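Local structure of putative oxidoreductase (Magnetospirillum magnetotacticum, 3C1A) at residues D60-V65 against H82-L87; A88-G93 against A113-A118; E136-D141 against D251-H256. The protein is a putative oxidoreductase that probably binds a nicotinamide adenine dinucleotide cofactor in its Rossmann-fold domain. One frame throughout, in Å; residues are numbered along the deposited sequence.

Contact 1 of 3, residues D60-V65 against H82-L87; sequences DWRSVV and HAEITL
Trp61 meets Ile85 and Glu84 because its CG sits between the backbone N and the carbonyl carbon (chi1 63°), a crowded position that swings the indole across to the helix 82-91. On that helix Glu84 has CG anti to its own N (chi1 -174°) and an extended chain, which carries the carboxylate out to the rim of the indole. Ile85 lies over one face of the ring: its CG1 is 4.2 Å from the centroid of the six-membered ring of Trp61, a CH-pi contact almost on the ring normal. A branched aliphatic suits this place, since CG2 of Ile85 also reaches CE3 of Trp61 at 4.1 Å. Glu84 comes to the ring edge instead, with OE2 3.7 Å from CZ2 of Trp61 and the carboxylate plane turned 73° from the ring.

The opposite face of the indole carries Arg62, whose guanidinium lies with one face over CZ2 of Trp61. This arginine links two acids: a long salt bridge joins its NH2 to OE2 of Glu84 (3.8 Å), and another, containing a weak hydrogen bond, its NH1 to OD1 of Asp60 (3.3 Å). The same OD1 caps the short helix by accepting from N of Arg62 at 3.0 Å. Ile16 of strand 11-17 touches both Trp61 and Ile85, so the aromatic-aliphatic pair, edged by a salt-bridge network, packs two helical segments beside the parallel sheet of the Rossmann fold.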
ATOM      1  N   ASP A  60     -17.626  -7.599 -17.989  1.00 21.90           N
ATOM      2  CA  ASP A  60     -16.680  -8.719 -17.828  1.00 20.56           C
ATOM      3  C   ASP A  60     -15.240  -8.245 -17.805  1.00 20.11           C
ATOM      4  O   ASP A  60     -14.787  -7.662 -18.789  1.00 18.26           O
ATOM      5  CB  ASP A  60     -16.882  -9.707 -18.982  1.00 21.94           C
ATOM      6  CG  ASP A  60     -16.285 -11.075 -18.719  1.00 25.90           C
ATOM      7  OD1 ASP A  60     -15.254 -11.204 -18.006  1.00 23.61           O
ATOM      8  OD2 ASP A  60     -16.868 -12.035 -19.260  1.00 29.24           O
ATOM      9  N   TRP A  61     -14.515  -8.508 -16.698  1.00 17.33           N
ATOM     10  CA  TRP A  61     -13.122  -8.082 -16.573  1.00 18.29           C
ATOM     11  C   TRP A  61     -12.259  -8.650 -17.685  1.00 15.51           C
ATOM     12  O   TRP A  61     -11.285  -8.013 -18.084  1.00 15.57           O
ATOM     13  CB  TRP A  61     -12.500  -8.383 -15.177  1.00 18.74           C
ATOM     14  CG  TRP A  61     -12.407  -9.847 -14.783  1.00 13.62           C
ATOM     15  CD1 TRP A  61     -13.304 -10.520 -14.064  1.00 19.26           C
ATOM     16  CD2 TRP A  61     -11.348 -10.784 -15.084  1.00 14.44           C
ATOM     17  NE1 TRP A  61     -12.917 -11.832 -13.905  1.00 18.19           N
ATOM     18  CE2 TRP A  61     -11.711 -12.013 -14.512  1.00 16.40           C
ATOM     19  CE3 TRP A  61     -10.142 -10.696 -15.765  1.00 15.21           C
ATOM     20  CZ2 TRP A  61     -10.916 -13.147 -14.612  1.00 17.53           C
ATOM     21  CZ3 TRP A  61      -9.360 -11.796 -15.872  1.00 21.06           C
ATOM     22  CH2 TRP A  61      -9.735 -13.021 -15.282  1.00 16.18           C
ATOM     23  N   ARG A  62     -12.603  -9.849 -18.173  1.00 13.09           N
ATOM     24  CA  ARG A  62     -11.850 -10.483 -19.249  1.00 13.21           C
ATOM     25  C   ARG A  62     -11.741  -9.620 -20.508  1.00 14.02           C
ATOM     26  O   ARG A  62     -10.738  -9.699 -21.241  1.00 13.00           O
ATOM     27  CB  ARG A  62     -12.439 -11.843 -19.594  1.00 15.90           C
ATOM     28  CG  ARG A  62     -12.230 -12.836 -18.492  1.00 16.57           C
ATOM     29  CD  ARG A  62     -12.924 -14.154 -18.780  1.00 31.70           C
ATOM     30  NE  ARG A  62     -12.827 -15.045 -17.631  1.00 36.84           N
ATOM     31  CZ  ARG A  62     -13.544 -14.930 -16.511  1.00 42.11           C
ATOM     32  NH1 ARG A  62     -14.430 -13.947 -16.362  1.00 41.15           N
ATOM     33  NH2 ARG A  62     -13.362 -15.804 -15.520  1.00 42.05           N
ATOM     34  N   SER A  63     -12.772  -8.822 -20.786  1.00 12.18           N
ATOM     35  CA  SER A  63     -12.732  -7.923 -21.939  1.00 13.51           C
ATOM     36  C   SER A  63     -11.732  -6.790 -21.771  1.00 14.23           C
ATOM     37  O   SER A  63     -11.274  -6.190 -22.764  1.00 12.68           O
ATOM     38  CB  SER A  63     -14.112  -7.353 -22.224  1.00 13.89           C
ATOM     39  OG  SER A  63     -15.049  -8.408 -22.434  1.00 16.20           O
ATOM     40  N   VAL A  64     -11.410  -6.448 -20.532  1.00 14.64           N
ATOM     41  CA  VAL A  64     -10.377  -5.434 -20.302  1.00 14.42           C
ATOM     42  C   VAL A  64      -9.009  -5.983 -20.664  1.00 15.29           C
ATOM     43  O   VAL A  64      -8.251  -5.322 -21.365  1.00 11.97           O
ATOM     44  CB  VAL A  64     -10.402  -4.899 -18.871  1.00 16.24           C
ATOM     45  CG1 VAL A  64      -9.151  -4.063 -18.599  1.00 16.01           C
ATOM     46  CG2 VAL A  64     -11.676  -4.075 -18.685  1.00 12.27           C
ATOM     47  N   VAL A  65      -8.709  -7.217 -20.247  1.00 13.59           N
ATOM     48  CA  VAL A  65      -7.390  -7.811 -20.528  1.00 18.59           C
ATOM     49  C   VAL A  65      -7.227  -8.326 -21.972  1.00 19.13           C
ATOM     50  O   VAL A  65      -6.109  -8.517 -22.444  1.00 19.49           O
ATOM     51  CB  VAL A  65      -6.985  -8.951 -19.512  1.00 18.66           C
ATOM     52  CG1 VAL A  65      -7.263  -8.542 -18.017  1.00 13.53           C
ATOM     53  CG2 VAL A  65      -7.628 -10.264 -19.830  1.00 25.91           C
ATOM     54  N   HIS A  82      -7.371 -10.920  -6.496  1.00 13.36           N
ATOM     55  CA  HIS A  82      -6.188 -10.338  -7.136  1.00 13.65           C
ATOM     56  C   HIS A  82      -5.400 -11.324  -7.987  1.00 12.23           C
ATOM     57  O   HIS A  82      -5.008 -10.981  -9.095  1.00 17.05           O
ATOM     58  CB  HIS A  82      -5.226  -9.695  -6.141  1.00 13.23           C
ATOM     59  CG  HIS A  82      -5.719  -8.436  -5.508  1.00  9.41           C
ATOM     60  ND1 HIS A  82      -5.025  -7.822  -4.483  1.00 15.21           N
ATOM     61  CD2 HIS A  82      -6.814  -7.671  -5.737  1.00 13.21           C
ATOM     62  CE1 HIS A  82      -5.669  -6.723  -4.129  1.00  8.81           C
ATOM     63  NE2 HIS A  82      -6.773  -6.626  -4.851  1.00 10.62           N
ATOM     64  N   ALA A  83      -5.131 -12.525  -7.477  1.00 13.20           N
ATOM     65  CA  ALA A  83      -4.255 -13.446  -8.166  1.00 11.66           C
ATOM     66  C   ALA A  83      -4.861 -13.850  -9.539  1.00 14.01           C
ATOM     67  O   ALA A  83      -4.169 -13.868 -10.549  1.00 14.87           O
ATOM     68  CB  ALA A  83      -3.999 -14.680  -7.285  1.00 15.27           C
ATOM     69  N   GLU A  84      -6.162 -14.130  -9.598  1.00 15.33           N
ATOM     70  CA  GLU A  84      -6.774 -14.571 -10.876  1.00 14.38           C
ATOM     71  C   GLU A  84      -6.686 -13.483 -11.953  1.00 14.93           C
ATOM     72  O   GLU A  84      -6.351 -13.732 -13.106  1.00 11.21           O
ATOM     73  CB  GLU A  84      -8.236 -14.893 -10.651  1.00 15.61           C
ATOM     74  CG  GLU A  84      -8.920 -15.474 -11.844  1.00 18.10           C
ATOM     75  CD  GLU A  84     -10.432 -15.601 -11.666  1.00 25.99           C
ATOM     76  OE1 GLU A  84     -10.985 -15.065 -10.675  1.00 29.14           O
ATOM     77  OE2 GLU A  84     -11.071 -16.233 -12.540  1.00 28.76           O
ATOM     78  N   ILE A  85      -6.997 -12.268 -11.561  1.00 13.19           N
ATOM     79  CA  ILE A  85      -7.026 -11.160 -12.537  1.00 13.71           C
ATOM     80  C   ILE A  85      -5.612 -10.775 -12.943  1.00 13.49           C
ATOM     81  O   ILE A  85      -5.351 -10.527 -14.129  1.00 10.18           O
ATOM     82  CB  ILE A  85      -7.778  -9.946 -11.993  1.00 12.84           C
ATOM     83  CG1 ILE A  85      -9.191 -10.337 -11.564  1.00 14.92           C
ATOM     84  CG2 ILE A  85      -7.825  -8.822 -13.003  1.00 11.21           C
ATOM     85  CD1 ILE A  85      -9.977  -9.150 -11.064  1.00 18.78           C
ATOM     86  N   THR A  86      -4.698 -10.759 -11.973  1.00 12.73           N
ATOM     87  CA  THR A  86      -3.278 -10.461 -12.240  1.00 12.16           C
ATOM     88  C   THR A  86      -2.631 -11.471 -13.174  1.00 11.36           C
ATOM     89  O   THR A  86      -1.954 -11.119 -14.100  1.00 11.10           O
ATOM     90  CB  THR A  86      -2.459 -10.351 -10.914  1.00 11.53           C
ATOM     91  OG1 THR A  86      -3.039  -9.357 -10.051  1.00 12.31           O
ATOM     92  CG2 THR A  86      -1.028 -10.010 -11.185  1.00  5.77           C
ATOM     93  N   LEU A  87      -2.806 -12.749 -12.895  1.00 13.08           N
ATOM     94  CA  LEU A  87      -2.334 -13.787 -13.791  1.00 12.13           C
ATOM     95  C   LEU A  87      -2.869 -13.653 -15.209  1.00 12.50           C
ATOM     96  O   LEU A  87      -2.115 -13.878 -16.141  1.00 12.35           O
ATOM     97  CB  LEU A  87      -2.674 -15.143 -13.213  1.00 13.88           C
ATOM     98  CG  LEU A  87      -1.855 -15.488 -11.969  1.00 11.45           C
ATOM     99  CD1 LEU A  87      -2.520 -16.694 -11.235  1.00 14.65           C
ATOM    100  CD2 LEU A  87      -0.381 -15.759 -12.348  1.00 15.63           C
TER

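Contact 2 of 3, residues A88-G93 against A113-A118; sequences AAIASG and AAAAKA
Ile90 packs against Ala115 and Ala116 where two helices of the Rossmann fold, 82-91 and 106-119, lie side by side, joined in the chain through the parallel strand 95-99. Along 113-118, Ala113 comes first and turns its methyl from Ile90 to touch Leu305 of helix 301-314. Ala115 points its CB at the neighbouring helix and meets CG2 of Ile90 at 3.9 Å and CD1 of the same isoleucine at 4.0 Å; such a small residue suits the place because the larger partner fills the interface from the other side. Ala116 follows, receiving the end of the isoleucine: CD1 of Ile90 lies 4.0 Å from the backbone N of Ala116, while the methyl of Ala116 touches Leu301 of helix 301-314. With alanines here the helices come close, the CA atoms of Ile90 and Ala116 being 6.6 Å apart.

Just past Ile90 the first helix ends in a Schellman motif, in which Gly93 takes a positive phi (77°), easily adopted without a side chain, and its N bonds to O of Ile90. Ile90 has CG2 anti to its backbone N, and this methyl ends up against the peptide carbonyl of the facing helix, 3.6 Å from O of Ala115.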
ATOM      1  N   ALA A  88      -4.135 -13.256 -15.366  1.00 13.95           N
ATOM      2  CA  ALA A  88      -4.754 -13.048 -16.688  1.00 13.34           C
ATOM      3  C   ALA A  88      -4.159 -11.863 -17.384  1.00 14.85           C
ATOM      4  O   ALA A  88      -3.891 -11.910 -18.567  1.00 13.60           O
ATOM      5  CB  ALA A  88      -6.240 -12.853 -16.560  1.00 13.69           C
ATOM      6  N   ALA A  89      -3.961 -10.781 -16.643  1.00 13.09           N
ATOM      7  CA  ALA A  89      -3.323  -9.595 -17.192  1.00 11.55           C
ATOM      8  C   ALA A  89      -1.891  -9.854 -17.660  1.00 12.93           C
ATOM      9  O   ALA A  89      -1.526  -9.467 -18.766  1.00 13.31           O
ATOM     10  CB  ALA A  89      -3.373  -8.429 -16.160  1.00 12.99           C
ATOM     11  N   ILE A  90      -1.102 -10.544 -16.830  1.00 11.52           N
ATOM     12  CA  ILE A  90       0.283 -10.918 -17.162  1.00 13.84           C
ATOM     13  C   ILE A  90       0.322 -11.774 -18.421  1.00 15.33           C
ATOM     14  O   ILE A  90       1.149 -11.536 -19.300  1.00 15.16           O
ATOM     15  CB  ILE A  90       0.960 -11.701 -15.989  1.00 13.42           C
ATOM     16  CG1 ILE A  90       1.197 -10.775 -14.774  1.00 18.17           C
ATOM     17  CG2 ILE A  90       2.296 -12.277 -16.427  1.00 14.06           C
ATOM     18  CD1 ILE A  90       1.541 -11.513 -13.460  1.00 11.23           C
ATOM     19  N   ALA A  91      -0.517 -12.817 -18.445  1.00 16.88           N
ATOM     20  CA  ALA A  91      -0.657 -13.716 -19.593  1.00 17.97           C
ATOM     21  C   ALA A  91      -0.940 -12.935 -20.888  1.00 19.94           C
ATOM     22  O   ALA A  91      -0.522 -13.346 -21.984  1.00 21.05           O
ATOM     23  CB  ALA A  91      -1.767 -14.733 -19.324  1.00 17.96           C
ATOM     24  N   SER A  92      -1.670 -11.832 -20.764  1.00 18.25           N
ATOM     25  CA  SER A  92      -1.968 -10.942 -21.888  1.00 20.13           C
ATOM     26  C   SER A  92      -0.898  -9.910 -22.220  1.00 20.48           C
ATOM     27  O   SER A  92      -1.084  -9.135 -23.157  1.00 20.92           O
ATOM     28  CB  SER A  92      -3.280 -10.200 -21.626  1.00 22.09           C
ATOM     29  OG  SER A  92      -4.385 -11.038 -21.922  1.00 33.55           O
ATOM     30  N   GLY A  93       0.202  -9.865 -21.469  1.00 16.85           N
ATOM     31  CA  GLY A  93       1.236  -8.877 -21.712  1.00 17.23           C
ATOM     32  C   GLY A  93       0.950  -7.468 -21.214  1.00 19.05           C
ATOM     33  O   GLY A  93       1.664  -6.553 -21.581  1.00 19.27           O
ATOM     34  N   ALA A 113       4.328 -13.830  -8.746  1.00 13.62           N
ATOM     35  CA  ALA A 113       5.793 -13.694  -8.890  1.00 13.36           C
ATOM     36  C   ALA A 113       6.383 -14.510 -10.057  1.00 14.99           C
ATOM     37  O   ALA A 113       7.162 -13.991 -10.860  1.00 16.41           O
ATOM     38  CB  ALA A 113       6.500 -14.093  -7.576  1.00 14.11           C
ATOM     39  N   ALA A 114       6.020 -15.786 -10.120  1.00 16.16           N
ATOM     40  CA  ALA A 114       6.508 -16.706 -11.147  1.00 16.71           C
ATOM     41  C   ALA A 114       6.076 -16.307 -12.560  1.00 17.04           C
ATOM     42  O   ALA A 114       6.882 -16.393 -13.489  1.00 15.66           O
ATOM     43  CB  ALA A 114       6.052 -18.127 -10.826  1.00 12.42           C
ATOM     44  N   ALA A 115       4.824 -15.872 -12.731  1.00 17.01           N
ATOM     45  CA  ALA A 115       4.314 -15.453 -14.028  1.00 16.39           C
ATOM     46  C   ALA A 115       4.967 -14.140 -14.533  1.00 15.27           C
ATOM     47  O   ALA A 115       5.324 -14.029 -15.705  1.00 14.95           O
ATOM     48  CB  ALA A 115       2.780 -15.327 -13.984  1.00 18.25           C
ATOM     49  N   ALA A 116       5.134 -13.182 -13.633  1.00 12.61           N
ATOM     50  CA  ALA A 116       5.875 -11.950 -13.884  1.00 15.56           C
ATOM     51  C   ALA A 116       7.319 -12.257 -14.340  1.00 16.10           C
ATOM     52  O   ALA A 116       7.788 -11.705 -15.310  1.00 17.45           O
ATOM     53  CB  ALA A 116       5.888 -11.088 -12.595  1.00 16.11           C
ATOM     54  N   LYS A 117       7.997 -13.156 -13.626  1.00 16.22           N
ATOM     55  CA  LYS A 117       9.331 -13.620 -13.999  1.00 18.53           C
ATOM     56  C   LYS A 117       9.344 -14.279 -15.406  1.00 18.07           C
ATOM     57  O   LYS A 117      10.176 -13.901 -16.269  1.00 16.49           O
ATOM     58  CB  LYS A 117       9.809 -14.644 -12.967  1.00 18.56           C
ATOM     59  CG  LYS A 117      11.208 -15.162 -13.168  1.00 23.29           C
ATOM     60  CD  LYS A 117      11.555 -16.174 -12.070  1.00 27.86           C
ATOM     61  CE  LYS A 117      12.963 -16.726 -12.237  1.00 34.53           C
ATOM     62  NZ  LYS A 117      13.928 -15.600 -12.302  1.00 39.66           N
ATOM     63  N   ALA A 118       8.435 -15.244 -15.616  1.00 15.15           N
ATOM     64  CA  ALA A 118       8.413 -16.022 -16.872  1.00 16.54           C
ATOM     65  C   ALA A 118       8.079 -15.152 -18.074  1.00 15.73           C
ATOM     66  O   ALA A 118       8.580 -15.377 -19.158  1.00 16.56           O
ATOM     67  CB  ALA A 118       7.457 -17.190 -16.760  1.00 15.97           C
TER

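Contact 3 of 3, residues E136-D141 against D251-H256; sequences EALKAD and DKLTLH
Leu253 makes the apolar contacts here, its two methyls meeting neighbouring residues of helix 133-140, CD2 bridging Ala137 and Leu138 and CD1 meeting Leu138 alone. CD2 of Leu253 lies alongside the methyl of Ala137, 3.6 Å from its CB, and presses on the peptide that follows, 3.3 Å from N of Leu138. CD1 of Leu253 turns instead to the leucine side chain, 3.8 Å from CB of Leu138 and 4.1 Å from its CD1. The two leucines cross at about a right angle, and both hold CG anti to the backbone N; in Leu253 (chi1 -174°) this carries the fork to the helix. A forked side chain fits, since it can touch two positions at once, while the small Ala137 lets it approach the helix backbone. Replacing Leu253 by an alanine would probably leave the side chain of Leu138 and the methyl of Ala137 without their partner and open a gap between helix and sheet. Leu138 and Leu253 both touch strand 242-246, through Leu243 and Met245 respectively.

No hydrogen bond crosses between 136-141 and 251-256. Asp141 N bonds back to O of Leu138 at 3.1 Å, and NE2 of His256 pairs with OG1 of Thr254 at 2.7 Å, the hydroxyl lying in the plane of the imidazole at its edge. Backbone bonds from Leu253 to Leu272 and Thr254 to Val244 hold 251-256 in the mixed sheet.

Two charged residues of the helix form salt bridges outside the contact: Lys139 with Asp182 and Glu136 with Arg282. The whole is helix-on-sheet packing, consistent with the C-terminal domain of Gfo/Idh/MocA proteins.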
ATOM      1  N   GLU A 136       9.478   9.338   1.335  0.50 17.13           N
ATOM      2  CA  GLU A 136      10.671   9.583   0.546  0.50 17.51           C
ATOM      3  C   GLU A 136      11.610  10.598   1.234  0.50 17.27           C
ATOM      4  O   GLU A 136      12.821  10.380   1.292  0.50 17.26           O
ATOM      5  CB  GLU A 136      10.267  10.023  -0.862  0.50 17.40           C
ATOM      6  CG  GLU A 136       9.498   8.926  -1.643  0.50 12.71           C
ATOM      7  CD  GLU A 136       8.827   9.425  -2.913  0.50 20.49           C
ATOM      8  OE1 GLU A 136       9.170  10.529  -3.372  0.50 24.90           O
ATOM      9  OE2 GLU A 136       7.942   8.714  -3.446  0.50 21.97           O
ATOM     10  N   ALA A 137      11.033  11.672   1.778  1.00 17.78           N
ATOM     11  CA  ALA A 137      11.779  12.693   2.554  1.00 17.89           C
ATOM     12  C   ALA A 137      12.360  12.136   3.868  1.00 18.40           C
ATOM     13  O   ALA A 137      13.473  12.495   4.241  1.00 17.93           O
ATOM     14  CB  ALA A 137      10.914  13.877   2.849  1.00 15.84           C
ATOM     15  N   LEU A 138      11.618  11.264   4.563  1.00 17.17           N
ATOM     16  CA  LEU A 138      12.116  10.606   5.765  1.00 18.03           C
ATOM     17  C   LEU A 138      13.292   9.701   5.431  1.00 19.67           C
ATOM     18  O   LEU A 138      14.333   9.751   6.108  1.00 19.41           O
ATOM     19  CB  LEU A 138      11.010   9.775   6.464  1.00 18.31           C
ATOM     20  CG  LEU A 138      11.336   9.011   7.765  1.00 13.75           C
ATOM     21  CD1 LEU A 138      10.035   8.693   8.590  1.00 10.67           C
ATOM     22  CD2 LEU A 138      12.126   7.704   7.480  1.00 13.00           C
ATOM     23  N   LYS A 139      13.154   8.871   4.395  1.00 17.69           N
ATOM     24  CA  LYS A 139      14.281   8.045   3.984  1.00 18.08           C
ATOM     25  C   LYS A 139      15.501   8.863   3.569  1.00 19.31           C
ATOM     26  O   LYS A 139      16.626   8.491   3.903  1.00 18.96           O
ATOM     27  CB  LYS A 139      13.903   7.048   2.897  1.00 16.71           C
ATOM     28  CG  LYS A 139      12.910   6.027   3.383  1.00 15.36           C
ATOM     29  CD  LYS A 139      12.791   4.859   2.420  1.00 21.21           C
ATOM     30  CE  LYS A 139      12.120   5.296   1.113  1.00 25.89           C
ATOM     31  NZ  LYS A 139      11.914   4.162   0.173  1.00 29.12           N
ATOM     32  N   ALA A 140      15.284  10.001   2.897  1.00 18.09           N
ATOM     33  CA  ALA A 140      16.397  10.873   2.497  1.00 19.91           C
ATOM     34  C   ALA A 140      17.177  11.463   3.681  1.00 20.55           C
ATOM     35  O   ALA A 140      18.365  11.836   3.524  1.00 22.75           O
ATOM     36  CB  ALA A 140      15.897  12.009   1.585  1.00 18.15           C
ATOM     37  N   ASP A 141      16.512  11.586   4.834  1.00 20.20           N
ATOM     38  CA  ASP A 141      17.088  12.171   6.055  1.00 22.13           C
ATOM     39  C   ASP A 141      17.506  11.162   7.132  1.00 18.99           C
ATOM     40  O   ASP A 141      17.743  11.530   8.264  1.00 21.83           O
ATOM     41  CB  ASP A 141      16.122  13.183   6.658  1.00 24.97           C
ATOM     42  CG  ASP A 141      16.454  14.606   6.242  1.00 38.49           C
ATOM     43  OD1 ASP A 141      16.370  14.897   5.030  1.00 48.36           O
ATOM     44  OD2 ASP A 141      16.826  15.423   7.120  1.00 51.80           O
ATOM     45  N   ASP A 251       2.891  19.517  10.546  1.00 35.07           N
ATOM     46  CA  ASP A 251       3.963  19.115   9.643  1.00 32.64           C
ATOM     47  C   ASP A 251       4.035  17.608   9.407  1.00 28.69           C
ATOM     48  O   ASP A 251       4.051  16.790  10.334  1.00 29.19           O
ATOM     49  CB  ASP A 251       5.297  19.656  10.155  1.00 32.53           C
ATOM     50  CG  ASP A 251       5.302  21.170  10.217  1.00 37.10           C
ATOM     51  OD1 ASP A 251       5.306  21.807   9.144  1.00 40.52           O
ATOM     52  OD2 ASP A 251       5.273  21.725  11.338  1.00 46.61           O
ATOM     53  N   LYS A 252       4.118  17.275   8.131  1.00 27.50           N
ATOM     54  CA  LYS A 252       4.161  15.907   7.661  1.00 27.66           C
ATOM     55  C   LYS A 252       5.381  15.114   8.173  1.00 23.48           C
ATOM     56  O   LYS A 252       5.279  13.915   8.401  1.00 26.08           O
ATOM     57  CB  LYS A 252       4.122  15.894   6.132  1.00 27.43           C
ATOM     58  CG  LYS A 252       2.814  16.463   5.505  1.00 28.38           C
ATOM     59  CD  LYS A 252       2.928  16.591   3.968  1.00 33.25           C
ATOM     60  CE  LYS A 252       1.800  17.437   3.347  1.00 36.70           C
ATOM     61  N   LEU A 253       6.520  15.784   8.340  1.00 20.89           N
ATOM     62  CA  LEU A 253       7.764  15.125   8.747  1.00 18.91           C
ATOM     63  C   LEU A 253       8.518  16.009   9.754  1.00 18.56           C
ATOM     64  O   LEU A 253       8.878  17.138   9.433  1.00 17.63           O
ATOM     65  CB  LEU A 253       8.666  14.874   7.535  1.00 18.52           C
ATOM     66  CG  LEU A 253       9.949  14.059   7.736  1.00 17.70           C
ATOM     67  CD1 LEU A 253       9.676  12.734   8.421  1.00 14.32           C
ATOM     68  CD2 LEU A 253      10.680  13.821   6.431  1.00 16.10           C
ATOM     69  N   THR A 254       8.769  15.476  10.948  1.00 17.95           N
ATOM     70  CA  THR A 254       9.438  16.247  12.006  1.00 18.45           C
ATOM     71  C   THR A 254      10.671  15.507  12.540  1.00 19.06           C
ATOM     72  O   THR A 254      10.648  14.264  12.727  1.00 18.68           O
ATOM     73  CB  THR A 254       8.491  16.555  13.186  1.00 19.06           C
ATOM     74  OG1 THR A 254       7.890  15.345  13.660  1.00 18.59           O
ATOM     75  CG2 THR A 254       7.402  17.457  12.761  1.00 14.27           C
ATOM     76  N   LEU A 255      11.735  16.286  12.775  1.00 16.63           N
ATOM     77  CA  LEU A 255      12.932  15.805  13.463  1.00 19.69           C
ATOM     78  C   LEU A 255      12.888  16.129  14.953  1.00 19.57           C
ATOM     79  O   LEU A 255      12.608  17.266  15.365  1.00 20.89           O
ATOM     80  CB  LEU A 255      14.201  16.378  12.835  1.00 21.84           C
ATOM     81  CG  LEU A 255      15.515  15.832  13.413  1.00 19.35           C
ATOM     82  CD1 LEU A 255      15.648  14.329  13.225  1.00 12.96           C
ATOM     83  CD2 LEU A 255      16.686  16.550  12.767  1.00 22.37           C
ATOM     84  N   HIS A 256      13.126  15.103  15.759  1.00 20.75           N
ATOM     85  CA  HIS A 256      13.087  15.221  17.218  1.00 18.73           C
ATOM     86  C   HIS A 256      14.375  14.705  17.816  1.00 20.68           C
ATOM     87  O   HIS A 256      15.129  14.020  17.146  1.00 19.57           O
ATOM     88  CB  HIS A 256      11.930  14.419  17.772  1.00 20.04           C
ATOM     89  CG  HIS A 256      10.603  14.915  17.322  1.00 19.19           C
ATOM     90  ND1 HIS A 256       9.799  15.711  18.112  1.00 25.51           N
ATOM     91  CD2 HIS A 256       9.943  14.751  16.153  1.00 25.31           C
ATOM     92  CE1 HIS A 256       8.691  15.998  17.452  1.00 20.43           C
ATOM     93  NE2 HIS A 256       8.757  15.435  16.258  1.00 25.98           N
TER

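From the N terminus, the chain passes strands 11-17 and 35-42 before contact 1 closes a short loop from 60-65 to 82-87 around strand 72-76. Helix 82-91 then runs straight into contact 2, which closes a second loop around strand 95-99. All three contacts lie in series, none nested or crossed; contacts 1 and 2 nevertheless touch: Trp61 meets Ala88, Leu87 meets Ala115, and Val65 O receives a hydrogen bond from Ser92 OG. Together they tie successive helices beside the Rossmann sheet. Contact 3 follows, with 109 residues between its segments, joining helix 133-140 to the mixed sheet on the opposite side of the chain's centre, its centre about 36 Å from that of contact 2.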